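Local coordinates for alpha-1,2-Mannosidase (Trichoderma reesei, PDB 1HCU), which probably trims terminal alpha-1,2-linked mannose residues from N-linked oligosaccharides of glycoproteins as a calcium-dependent family 47 glycosidase, at residues Ala112-Arg117 against Val130-Leu134; His279-His283 against Phe292-Tyr296; Thr346-Pro352 against Ile434-Ala440. All coordinates share one frame; numbering follows the deposited sequence.

Contact 1: Ala112-Arg117 against Val130-Leu134; sequences AYDLLR and VNSLL
Y113 of helix 98-117 is a knob in a hole formed by V130, N131, L133 and L134 of helix 127-144, two neighbouring helices of the (alpha/alpha)7 barrel of glycosyl hydrolase family 47. Their local axes approach to 9.1 Å at 149° between N-to-C directions, a roughly antiparallel packing. From its base outward, Y113 first sets CB against L133 CB at 4.2 Å. CG lies anti to the backbone N (chi1 -177°), which turns the ring across the turn V130-L134. There CD1 is 3.5 Å from V130 O, which sits at the ring edge in its plane, and CD1 also touches V130 CG1. Farther along the ring CE1 meets L134 CB and CE2 meets L134 CD2. L134 CB stands over one face, 3.9 Å from the centroid and 15° off the normal, a CH-pi contact. R117 CG covers the opposite face near the rim. Next to the tyrosine's base, the L133 CD1 methyl touches A112 CB at 3.8 Å and L116 CD1 at 4.0 Å; L62 of helix 56-67 and L78 of helix 71-80 extend this apolar layer. At the far end of the ring, the L134 CD2 methyl lies 3.6 Å from Y113 CZ and 3.5 Å from Y113 OH.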
ATOM      1  N   ALA A 112      12.248   8.850   4.069  1.00 12.87           N
ATOM      2  CA  ALA A 112      13.596   9.201   3.644  1.00 12.30           C
ATOM      3  C   ALA A 112      14.276   9.972   4.773  1.00 12.78           C
ATOM      4  O   ALA A 112      15.450   9.751   5.074  1.00 14.73           O
ATOM      5  CB  ALA A 112      13.546  10.057   2.386  1.00 11.76           C
ATOM      6  N   TYR A 113      13.536  10.872   5.408  1.00 11.69           N
ATOM      7  CA  TYR A 113      14.105  11.649   6.498  1.00 12.91           C
ATOM      8  C   TYR A 113      14.540  10.733   7.648  1.00 14.11           C
ATOM      9  O   TYR A 113      15.666  10.837   8.139  1.00 14.90           O
ATOM     10  CB  TYR A 113      13.084  12.676   6.982  1.00 13.47           C
ATOM     11  CG  TYR A 113      13.596  13.591   8.064  1.00 14.29           C
ATOM     12  CD1 TYR A 113      14.490  14.624   7.783  1.00 14.68           C
ATOM     13  CD2 TYR A 113      13.180  13.419   9.378  1.00 15.37           C
ATOM     14  CE1 TYR A 113      14.954  15.461   8.799  1.00 15.59           C
ATOM     15  CE2 TYR A 113      13.629  14.233  10.385  1.00 14.81           C
ATOM     16  CZ  TYR A 113      14.513  15.249  10.101  1.00 17.01           C
ATOM     17  OH  TYR A 113      14.960  16.018  11.149  1.00 18.13           O
ATOM     18  N   ASP A 114      13.659   9.822   8.061  1.00 14.63           N
ATOM     19  CA  ASP A 114      13.983   8.906   9.146  1.00 15.90           C
ATOM     20  C   ASP A 114      15.161   7.989   8.811  1.00 17.72           C
ATOM     21  O   ASP A 114      15.988   7.701   9.673  1.00 18.63           O
ATOM     22  CB  ASP A 114      12.763   8.062   9.540  1.00 16.84           C
ATOM     23  CG  ASP A 114      11.786   8.818  10.439  1.00 17.48           C
ATOM     24  OD1 ASP A 114      12.220   9.759  11.136  1.00 19.31           O
ATOM     25  OD2 ASP A 114      10.588   8.460  10.468  1.00 18.59           O
ATOM     26  N   LEU A 115      15.247   7.532   7.568  1.00 17.87           N
ATOM     27  CA  LEU A 115      16.347   6.659   7.190  1.00 18.98           C
ATOM     28  C   LEU A 115      17.679   7.419   7.127  1.00 20.41           C
ATOM     29  O   LEU A 115      18.684   6.963   7.680  1.00 19.32           O
ATOM     30  CB  LEU A 115      16.059   5.990   5.843  1.00 18.20           C
ATOM     31  CG  LEU A 115      14.880   5.002   5.809  1.00 17.80           C
ATOM     32  CD1 LEU A 115      14.662   4.514   4.384  1.00 14.21           C
ATOM     33  CD2 LEU A 115      15.148   3.829   6.731  1.00 16.76           C
ATOM     34  N   LEU A 116      17.678   8.583   6.478  1.00 19.93           N
ATOM     35  CA  LEU A 116      18.895   9.384   6.345  1.00 20.16           C
ATOM     36  C   LEU A 116      19.417   9.957   7.669  1.00 21.11           C
ATOM     37  O   LEU A 116      20.560  10.397   7.747  1.00 19.97           O
ATOM     38  CB  LEU A 116      18.675  10.513   5.323  1.00 19.27           C
ATOM     39  CG  LEU A 116      18.453  10.003   3.891  1.00 17.97           C
ATOM     40  CD1 LEU A 116      18.343  11.173   2.930  1.00 19.37           C
ATOM     41  CD2 LEU A 116      19.605   9.102   3.486  1.00 16.57           C
ATOM     42  N   ARG A 117      18.577   9.959   8.701  1.00 21.81           N
ATOM     43  CA  ARG A 117      18.986  10.440  10.014  1.00 24.07           C
ATOM     44  C   ARG A 117      19.225   9.260  10.943  1.00 24.64           C
ATOM     45  O   ARG A 117      19.783   9.417  12.030  1.00 26.21           O
ATOM     46  CB  ARG A 117      17.926  11.338  10.638  1.00 25.64           C
ATOM     47  CG  ARG A 117      17.745  12.654   9.932  1.00 31.87           C
ATOM     48  CD  ARG A 117      17.093  13.640  10.856  1.00 35.30           C
ATOM     49  NE  ARG A 117      18.007  14.074  11.905  1.00 40.76           N
ATOM     50  CZ  ARG A 117      17.617  14.670  13.025  1.00 41.56           C
ATOM     51  NH1 ARG A 117      16.325  14.894  13.233  1.00 43.25           N
ATOM     52  NH2 ARG A 117      18.511  15.044  13.930  1.00 43.38           N
ATOM     53  N   VAL A 130      18.989  16.965   3.689  1.00 20.18           N
ATOM     54  CA  VAL A 130      18.199  16.058   4.497  1.00 20.00           C
ATOM     55  C   VAL A 130      17.096  16.854   5.200  1.00 20.10           C
ATOM     56  O   VAL A 130      15.927  16.457   5.183  1.00 21.76           O
ATOM     57  CB  VAL A 130      19.068  15.357   5.544  1.00 18.58           C
ATOM     58  CG1 VAL A 130      18.196  14.548   6.480  1.00 17.86           C
ATOM     59  CG2 VAL A 130      20.084  14.469   4.853  1.00 16.26           C
ATOM     60  N   ASN A 131      17.468  17.980   5.806  1.00 18.41           N
ATOM     61  CA  ASN A 131      16.501  18.829   6.508  1.00 18.55           C
ATOM     62  C   ASN A 131      15.363  19.293   5.602  1.00 18.09           C
ATOM     63  O   ASN A 131      14.246  19.513   6.073  1.00 18.48           O
ATOM     64  CB  ASN A 131      17.183  20.067   7.106  1.00 17.14           C
ATOM     65  CG  ASN A 131      18.085  19.738   8.284  1.00 21.25           C
ATOM     66  OD1 ASN A 131      18.227  18.576   8.677  1.00 19.79           O
ATOM     67  ND2 ASN A 131      18.704  20.772   8.857  1.00 21.81           N
ATOM     68  N   SER A 132      15.648  19.460   4.312  1.00 16.53           N
ATOM     69  CA  SER A 132      14.622  19.898   3.366  1.00 16.94           C
ATOM     70  C   SER A 132      13.449  18.925   3.324  1.00 14.93           C
ATOM     71  O   SER A 132      12.291  19.340   3.221  1.00 15.55           O
ATOM     72  CB  SER A 132      15.203  20.039   1.951  1.00 18.44           C
ATOM     73  OG  SER A 132      16.054  21.167   1.852  1.00 24.03           O
ATOM     74  N   LEU A 133      13.753  17.631   3.400  1.00 11.90           N
ATOM     75  CA  LEU A 133      12.717  16.607   3.368  1.00 11.13           C
ATOM     76  C   LEU A 133      11.648  16.939   4.405  1.00 10.31           C
ATOM     77  O   LEU A 133      10.467  17.034   4.079  1.00  8.68           O
ATOM     78  CB  LEU A 133      13.316  15.220   3.655  1.00 10.77           C
ATOM     79  CG  LEU A 133      14.407  14.698   2.709  1.00 10.89           C
ATOM     80  CD1 LEU A 133      15.047  13.440   3.282  1.00  9.13           C
ATOM     81  CD2 LEU A 133      13.808  14.414   1.340  1.00 10.18           C
ATOM     82  N   LEU A 134      12.068  17.133   5.652  1.00  9.78           N
ATOM     83  CA  LEU A 134      11.128  17.451   6.718  1.00 12.34           C
ATOM     84  C   LEU A 134      10.466  18.809   6.509  1.00 14.99           C
ATOM     85  O   LEU A 134       9.257  18.949   6.701  1.00 16.67           O
ATOM     86  CB  LEU A 134      11.826  17.408   8.087  1.00  9.82           C
ATOM     87  CG  LEU A 134      11.000  17.803   9.316  1.00  9.60           C
ATOM     88  CD1 LEU A 134       9.705  17.007   9.359  1.00  9.16           C
ATOM     89  CD2 LEU A 134      11.814  17.548  10.571  1.00  7.73           C
TER

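Contact 2: His279-His283 against Phe292-Tyr296; sequences HLGSH and FLSSY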
ATOM      1  N   HIS A 279     -16.114 -14.689   9.320  1.00 11.88           N
ATOM      2  CA  HIS A 279     -17.195 -14.378   8.388  1.00 10.81           C
ATOM      3  C   HIS A 279     -16.805 -14.020   6.948  1.00 10.16           C
ATOM      4  O   HIS A 279     -17.589 -14.231   6.032  1.00 10.36           O
ATOM      5  CB  HIS A 279     -18.034 -13.239   8.968  1.00 12.10           C
ATOM      6  CG  HIS A 279     -18.498 -13.481  10.371  1.00 14.37           C
ATOM      7  ND1 HIS A 279     -19.450 -14.427  10.692  1.00 15.95           N
ATOM      8  CD2 HIS A 279     -18.145 -12.896  11.541  1.00 13.22           C
ATOM      9  CE1 HIS A 279     -19.662 -14.412  11.995  1.00 14.66           C
ATOM     10  NE2 HIS A 279     -18.882 -13.492  12.534  1.00 13.77           N
ATOM     11  N   LEU A 280     -15.607 -13.478   6.749  1.00 10.13           N
ATOM     12  CA  LEU A 280     -15.168 -13.085   5.411  1.00 11.02           C
ATOM     13  C   LEU A 280     -14.315 -14.153   4.723  1.00 13.48           C
ATOM     14  O   LEU A 280     -14.186 -14.147   3.495  1.00 13.97           O
ATOM     15  CB  LEU A 280     -14.395 -11.759   5.468  1.00 10.72           C
ATOM     16  CG  LEU A 280     -15.158 -10.518   5.980  1.00 10.15           C
ATOM     17  CD1 LEU A 280     -14.302  -9.275   5.779  1.00 11.12           C
ATOM     18  CD2 LEU A 280     -16.465 -10.362   5.222  1.00 10.29           C
ATOM     19  N   GLY A 281     -13.735 -15.059   5.510  1.00 12.55           N
ATOM     20  CA  GLY A 281     -12.925 -16.119   4.937  1.00 13.73           C
ATOM     21  C   GLY A 281     -13.823 -16.931   4.023  1.00 14.56           C
ATOM     22  O   GLY A 281     -14.879 -17.401   4.448  1.00 15.21           O
ATOM     23  N   SER A 282     -13.424 -17.098   2.768  1.00 13.63           N
ATOM     24  CA  SER A 282     -14.244 -17.841   1.819  1.00 14.69           C
ATOM     25  C   SER A 282     -13.406 -18.855   1.036  1.00 15.64           C
ATOM     26  O   SER A 282     -12.233 -18.598   0.717  1.00 17.16           O
ATOM     27  CB  SER A 282     -14.933 -16.851   0.868  1.00 13.94           C
ATOM     28  OG  SER A 282     -15.815 -17.503  -0.032  1.00 15.71           O
ATOM     29  N   HIS A 283     -14.004 -20.003   0.722  1.00 14.00           N
ATOM     30  CA  HIS A 283     -13.290 -21.051  -0.010  1.00 13.44           C
ATOM     31  C   HIS A 283     -13.935 -21.356  -1.356  1.00 11.95           C
ATOM     32  O   HIS A 283     -15.131 -21.611  -1.425  1.00 11.29           O
ATOM     33  CB  HIS A 283     -13.241 -22.338   0.832  1.00 12.77           C
ATOM     34  CG  HIS A 283     -12.749 -22.127   2.229  1.00 12.54           C
ATOM     35  ND1 HIS A 283     -11.460 -21.724   2.514  1.00 14.75           N
ATOM     36  CD2 HIS A 283     -13.384 -22.225   3.419  1.00 13.48           C
ATOM     37  CE1 HIS A 283     -11.324 -21.581   3.821  1.00 15.15           C
ATOM     38  NE2 HIS A 283     -12.476 -21.878   4.394  1.00 16.34           N
ATOM     39  N   PHE A 292      -9.896 -17.010   0.300  1.00 14.41           N
ATOM     40  CA  PHE A 292      -9.904 -15.616  -0.152  1.00 14.63           C
ATOM     41  C   PHE A 292     -10.809 -14.796   0.769  1.00 14.58           C
ATOM     42  O   PHE A 292     -11.577 -15.352   1.554  1.00 13.90           O
ATOM     43  CB  PHE A 292     -10.445 -15.491  -1.589  1.00 10.98           C
ATOM     44  CG  PHE A 292      -9.616 -16.206  -2.620  1.00 12.23           C
ATOM     45  CD1 PHE A 292      -8.258 -15.918  -2.769  1.00 12.03           C
ATOM     46  CD2 PHE A 292     -10.186 -17.186  -3.430  1.00 11.14           C
ATOM     47  CE1 PHE A 292      -7.486 -16.599  -3.707  1.00 13.15           C
ATOM     48  CE2 PHE A 292      -9.418 -17.873  -4.374  1.00  9.46           C
ATOM     49  CZ  PHE A 292      -8.070 -17.581  -4.512  1.00 10.80           C
ATOM     50  N   LEU A 293     -10.724 -13.474   0.664  1.00 15.00           N
ATOM     51  CA  LEU A 293     -11.560 -12.599   1.478  1.00 14.70           C
ATOM     52  C   LEU A 293     -12.721 -12.063   0.636  1.00 16.24           C
ATOM     53  O   LEU A 293     -12.508 -11.474  -0.436  1.00 16.30           O
ATOM     54  CB  LEU A 293     -10.736 -11.429   2.045  1.00 12.27           C
ATOM     55  CG  LEU A 293      -9.613 -11.789   3.034  1.00 12.16           C
ATOM     56  CD1 LEU A 293      -9.024 -10.528   3.685  1.00  7.82           C
ATOM     57  CD2 LEU A 293     -10.177 -12.703   4.102  1.00  9.12           C
ATOM     58  N   SER A 294     -13.946 -12.289   1.109  1.00 14.57           N
ATOM     59  CA  SER A 294     -15.138 -11.806   0.415  1.00 14.27           C
ATOM     60  C   SER A 294     -15.403 -10.380   0.877  1.00 13.38           C
ATOM     61  O   SER A 294     -14.860  -9.945   1.895  1.00 10.72           O
ATOM     62  CB  SER A 294     -16.370 -12.654   0.765  1.00 15.04           C
ATOM     63  OG  SER A 294     -16.284 -13.972   0.249  1.00 20.98           O
ATOM     64  N   SER A 295     -16.229  -9.661   0.119  1.00 11.19           N
ATOM     65  CA  SER A 295     -16.614  -8.302   0.471  1.00 12.46           C
ATOM     66  C   SER A 295     -17.919  -8.500   1.222  1.00 12.59           C
ATOM     67  O   SER A 295     -18.466  -9.607   1.228  1.00 12.37           O
ATOM     68  CB  SER A 295     -16.865  -7.464  -0.779  1.00 13.27           C
ATOM     69  OG  SER A 295     -17.949  -7.993  -1.518  1.00 14.81           O
ATOM     70  N   TYR A 296     -18.438  -7.444   1.842  1.00 11.99           N
ATOM     71  CA  TYR A 296     -19.670  -7.587   2.602  1.00  9.22           C
ATOM     72  C   TYR A 296     -20.573  -6.375   2.581  1.00 10.07           C
ATOM     73  O   TYR A 296     -20.148  -5.262   2.284  1.00 10.37           O
ATOM     74  CB  TYR A 296     -19.344  -7.945   4.060  1.00  6.85           C
ATOM     75  CG  TYR A 296     -18.595  -6.858   4.805  1.00  7.61           C
ATOM     76  CD1 TYR A 296     -19.277  -5.796   5.412  1.00  5.85           C
ATOM     77  CD2 TYR A 296     -17.199  -6.865   4.871  1.00  5.65           C
ATOM     78  CE1 TYR A 296     -18.579  -4.760   6.066  1.00  4.42           C
ATOM     79  CE2 TYR A 296     -16.499  -5.841   5.517  1.00  8.07           C
ATOM     80  CZ  TYR A 296     -17.198  -4.792   6.109  1.00  6.64           C
ATOM     81  OH  TYR A 296     -16.508  -3.781   6.725  1.00  8.72           O
TER
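Strand 281-282 and strand 292-297 meet as the two arms of an antiparallel beta hairpin, which leaves the C-terminal end of helix 263-280 and lies in an antiparallel sheet where strand 292-297 also pairs with strands 237-238 and 300-306. The register is fixed by three backbone bonds. S282 and F292 form a hydrogen-bonded pair, S282 N giving to F292 O at 2.8 Å and F292 N to S282 O at 2.9 Å, the second in the carbonyl plane. G281 and L293 form the adjoining non-hydrogen-bonded pair, their CA atoms 5.1 Å apart. Beyond it the bond from S294 N to L280 O is 3.0 Å and nearly straight (170°), though the donor is tilted 21° from the carbonyl plane. S282 and F292 project to the same face, where the F292 ring meets F355 and Y339 edge-to-face and S282 OG bonds to D359 and W357. S282 CB lies 3.2 Å from S294 OG. At the other end, Y296 holds CG between its backbone N and carbonyl carbon (chi1 65°), which brings its ring beside L280, while its OH bonds to I222 O. There the L280 CD2 methyl, approaching obliquely, comes within 3.6 Å of Y296 CD2.

Contact 3: Thr346-Pro352 against Ile434-Ala440; sequences TASGIGP and INDVTQA
The flat peptide group of V437 is met by S348 in the plane of its carbonyl: S348 OG gives a hydrogen bond to V437 O of 2.7 Å, on a lone pair, with a C=O...donor angle of 128°. S348 N adds a weak bond of 3.4 Å to V437 O, so two donors of one residue grip the oxygen. T438 OG1 and T438 N reach D436 OD1 from the same face of the carboxylate plane, the hydroxyl on the syn side and the amide on the anti side. The second bond closes an Asx turn, nested in a type I turn from D436 to Q439 that presents V437 to the other loop. On the facing side, S348 places OG between its backbone N and carbonyl carbon (chi1 66°), where it also accepts from I350 N at 3.2 Å, an ST turn. In the loop 346-352, linking helix 326-344 to strand 354-356 of the family 47 fold, the one hydroxyl thus both closes a turn and bonds across to V437 O. With S348 replaced by an alanine, V437 O keeps just the weak amide bond and I350 N loses this hydroxyl, so the turn would probably be freer to shift. The V437 methyls wedge against I350, P352 and T346, CG1 lying 3.8 Å from T346 CG2, the side chains of T346 and V437 crossing at about a right angle. Farther in, I350 and I434 come tip to tip, CD1 to CD1 at 3.7 Å. At the outer edge a water accepts from A347 N at 2.9 Å and donates to T438 O at 3.0 Å.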
ATOM      1  N   THR A 346      -2.096 -18.466 -13.617  1.00 14.34           N
ATOM      2  CA  THR A 346      -2.440 -17.816 -14.879  1.00 15.42           C
ATOM      3  C   THR A 346      -1.378 -18.204 -15.907  1.00 16.40           C
ATOM      4  O   THR A 346      -0.361 -18.810 -15.562  1.00 16.73           O
ATOM      5  CB  THR A 346      -2.469 -16.270 -14.770  1.00 15.19           C
ATOM      6  OG1 THR A 346      -1.153 -15.783 -14.471  1.00 13.94           O
ATOM      7  CG2 THR A 346      -3.441 -15.828 -13.677  1.00 15.03           C
ATOM      8  N   ALA A 347      -1.607 -17.848 -17.165  1.00 16.65           N
ATOM      9  CA  ALA A 347      -0.656 -18.168 -18.217  1.00 15.65           C
ATOM     10  C   ALA A 347       0.611 -17.332 -18.061  1.00 16.28           C
ATOM     11  O   ALA A 347       1.711 -17.810 -18.325  1.00 16.63           O
ATOM     12  CB  ALA A 347      -1.287 -17.934 -19.591  1.00 15.76           C
ATOM     13  N   SER A 348       0.473 -16.089 -17.614  1.00 16.37           N
ATOM     14  CA  SER A 348       1.653 -15.247 -17.447  1.00 15.15           C
ATOM     15  C   SER A 348       2.347 -15.459 -16.096  1.00 14.09           C
ATOM     16  O   SER A 348       3.494 -15.043 -15.909  1.00 14.14           O
ATOM     17  CB  SER A 348       1.283 -13.771 -17.586  1.00 15.28           C
ATOM     18  OG  SER A 348       0.440 -13.365 -16.523  1.00 18.50           O
ATOM     19  N   GLY A 349       1.660 -16.107 -15.162  1.00 11.48           N
ATOM     20  CA  GLY A 349       2.244 -16.305 -13.852  1.00 12.57           C
ATOM     21  C   GLY A 349       2.074 -15.049 -13.006  1.00 13.45           C
ATOM     22  O   GLY A 349       2.673 -14.927 -11.943  1.00 13.20           O
ATOM     23  N   ILE A 350       1.248 -14.116 -13.480  1.00 14.44           N
ATOM     24  CA  ILE A 350       0.974 -12.865 -12.773  1.00 14.70           C
ATOM     25  C   ILE A 350      -0.498 -12.832 -12.343  1.00 15.73           C
ATOM     26  O   ILE A 350      -1.379 -13.230 -13.109  1.00 15.75           O
ATOM     27  CB  ILE A 350       1.276 -11.633 -13.683  1.00 15.60           C
ATOM     28  CG1 ILE A 350       2.764 -11.631 -14.061  1.00 15.43           C
ATOM     29  CG2 ILE A 350       0.900 -10.329 -12.965  1.00 14.03           C
ATOM     30  CD1 ILE A 350       3.152 -10.595 -15.105  1.00 14.22           C
ATOM     31  N   GLY A 351      -0.761 -12.357 -11.125  1.00 15.81           N
ATOM     32  CA  GLY A 351      -2.127 -12.308 -10.618  1.00 14.82           C
ATOM     33  C   GLY A 351      -3.034 -11.269 -11.265  1.00 15.84           C
ATOM     34  O   GLY A 351      -2.568 -10.205 -11.664  1.00 15.49           O
ATOM     35  N   PRO A 352      -4.342 -11.552 -11.380  1.00 15.40           N
ATOM     36  CA  PRO A 352      -5.319 -10.637 -11.982  1.00 16.22           C
ATOM     37  C   PRO A 352      -5.684  -9.481 -11.054  1.00 16.05           C
ATOM     38  O   PRO A 352      -5.478  -9.558  -9.849  1.00 15.46           O
ATOM     39  CB  PRO A 352      -6.511 -11.548 -12.264  1.00 16.75           C
ATOM     40  CG  PRO A 352      -6.461 -12.508 -11.114  1.00 17.04           C
ATOM     41  CD  PRO A 352      -4.980 -12.827 -10.997  1.00 16.25           C
ATOM     42  N   ILE A 434       0.329  -4.131 -17.860  1.00 17.81           N
ATOM     43  CA  ILE A 434      -0.040  -5.033 -18.943  1.00 16.67           C
ATOM     44  C   ILE A 434      -1.548  -5.254 -19.024  1.00 18.18           C
ATOM     45  O   ILE A 434      -2.251  -5.205 -18.012  1.00 18.57           O
ATOM     46  CB  ILE A 434       0.672  -6.385 -18.790  1.00 13.73           C
ATOM     47  CG1 ILE A 434       0.477  -6.923 -17.365  1.00 14.61           C
ATOM     48  CG2 ILE A 434       2.141  -6.217 -19.127  1.00 11.88           C
ATOM     49  CD1 ILE A 434       0.996  -8.332 -17.151  1.00 13.03           C
ATOM     50  N   ASN A 435      -2.031  -5.521 -20.235  1.00 18.67           N
ATOM     51  CA  ASN A 435      -3.454  -5.711 -20.490  1.00 19.87           C
ATOM     52  C   ASN A 435      -4.121  -7.016 -20.059  1.00 19.66           C
ATOM     53  O   ASN A 435      -5.149  -6.992 -19.387  1.00 20.21           O
ATOM     54  CB  ASN A 435      -3.745  -5.497 -21.979  1.00 22.05           C
ATOM     55  CG  ASN A 435      -3.351  -4.112 -22.459  1.00 24.21           C
ATOM     56  OD1 ASN A 435      -3.666  -3.108 -21.824  1.00 26.15           O
ATOM     57  ND2 ASN A 435      -2.668  -4.055 -23.592  1.00 26.90           N
ATOM     58  N   ASP A 436      -3.562  -8.155 -20.450  1.00 20.13           N
ATOM     59  CA  ASP A 436      -4.189  -9.423 -20.112  1.00 19.31           C
ATOM     60  C   ASP A 436      -3.258 -10.400 -19.422  1.00 19.60           C
ATOM     61  O   ASP A 436      -2.369 -10.987 -20.038  1.00 21.21           O
ATOM     62  CB  ASP A 436      -4.739 -10.070 -21.372  1.00 21.87           C
ATOM     63  CG  ASP A 436      -5.785 -11.119 -21.080  1.00 24.13           C
ATOM     64  OD1 ASP A 436      -5.733 -11.751 -20.001  1.00 24.49           O
ATOM     65  OD2 ASP A 436      -6.658 -11.317 -21.950  1.00 27.60           O
ATOM     66  N   VAL A 437      -3.503 -10.591 -18.138  1.00 17.91           N
ATOM     67  CA  VAL A 437      -2.717 -11.477 -17.309  1.00 16.79           C
ATOM     68  C   VAL A 437      -2.934 -12.951 -17.651  1.00 18.43           C
ATOM     69  O   VAL A 437      -2.037 -13.782 -17.471  1.00 17.08           O
ATOM     70  CB  VAL A 437      -3.047 -11.195 -15.833  1.00 16.46           C
ATOM     71  CG1 VAL A 437      -3.694 -12.395 -15.176  1.00 12.26           C
ATOM     72  CG2 VAL A 437      -1.802 -10.729 -15.121  1.00 14.64           C
ATOM     73  N   THR A 438      -4.118 -13.271 -18.159  1.00 19.75           N
ATOM     74  CA  THR A 438      -4.434 -14.642 -18.530  1.00 21.14           C
ATOM     75  C   THR A 438      -3.739 -14.994 -19.848  1.00 23.10           C
ATOM     76  O   THR A 438      -3.877 -16.105 -20.357  1.00 24.20           O
ATOM     77  CB  THR A 438      -5.957 -14.850 -18.687  1.00 19.88           C
ATOM     78  OG1 THR A 438      -6.414 -14.181 -19.865  1.00 21.87           O
ATOM     79  CG2 THR A 438      -6.697 -14.289 -17.471  1.00 16.81           C
ATOM     80  N   GLN A 439      -2.991 -14.039 -20.397  1.00 23.74           N
ATOM     81  CA  GLN A 439      -2.263 -14.253 -21.647  1.00 23.49           C
ATOM     82  C   GLN A 439      -0.788 -14.470 -21.312  1.00 22.40           C
ATOM     83  O   GLN A 439      -0.202 -13.717 -20.532  1.00 19.45           O
ATOM     84  CB  GLN A 439      -2.416 -13.036 -22.554  1.00 26.08           C
ATOM     85  CG  GLN A 439      -2.729 -13.357 -23.988  1.00 27.26           C
ATOM     86  CD  GLN A 439      -3.222 -12.139 -24.736  1.00 29.81           C
ATOM     87  OE1 GLN A 439      -4.255 -11.563 -24.385  1.00 30.14           O
ATOM     88  NE2 GLN A 439      -2.484 -11.730 -25.771  1.00 30.63           N
ATOM     89  N   ALA A 440      -0.194 -15.498 -21.910  1.00 19.87           N
ATOM     90  CA  ALA A 440       1.202 -15.836 -21.659  1.00 18.66           C
ATOM     91  C   ALA A 440       2.176 -14.659 -21.707  1.00 17.73           C
ATOM     92  O   ALA A 440       2.982 -14.483 -20.797  1.00 15.20           O
ATOM     93  CB  ALA A 440       1.646 -16.909 -22.632  1.00 19.84           C
TER
HETATM   94  O   HOH W   1      -4.384 -17.885 -17.962  1.00 21.42           O

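Contact 1 lies across the chain's centre from the others: its centre is 40 Å from that of contact 2 and 39 Å from that of contact 3, and the N131 side chain is about 9 Å from an attached glycan sugar. Contacts 2 and 3 have centres 24 Å and nearest atoms about 8 Å apart, and helix 326-344 links them, touching F292 and L293 and leading into the loop 346-352. Both come near predicted catalytic residues. The L293 side chain is about 9 Å from that of D245 and about 13 Å from the bound calcium ion, while that of P352 is about 5 Å from that of E353, its chain neighbour and one of two predicted proton donors.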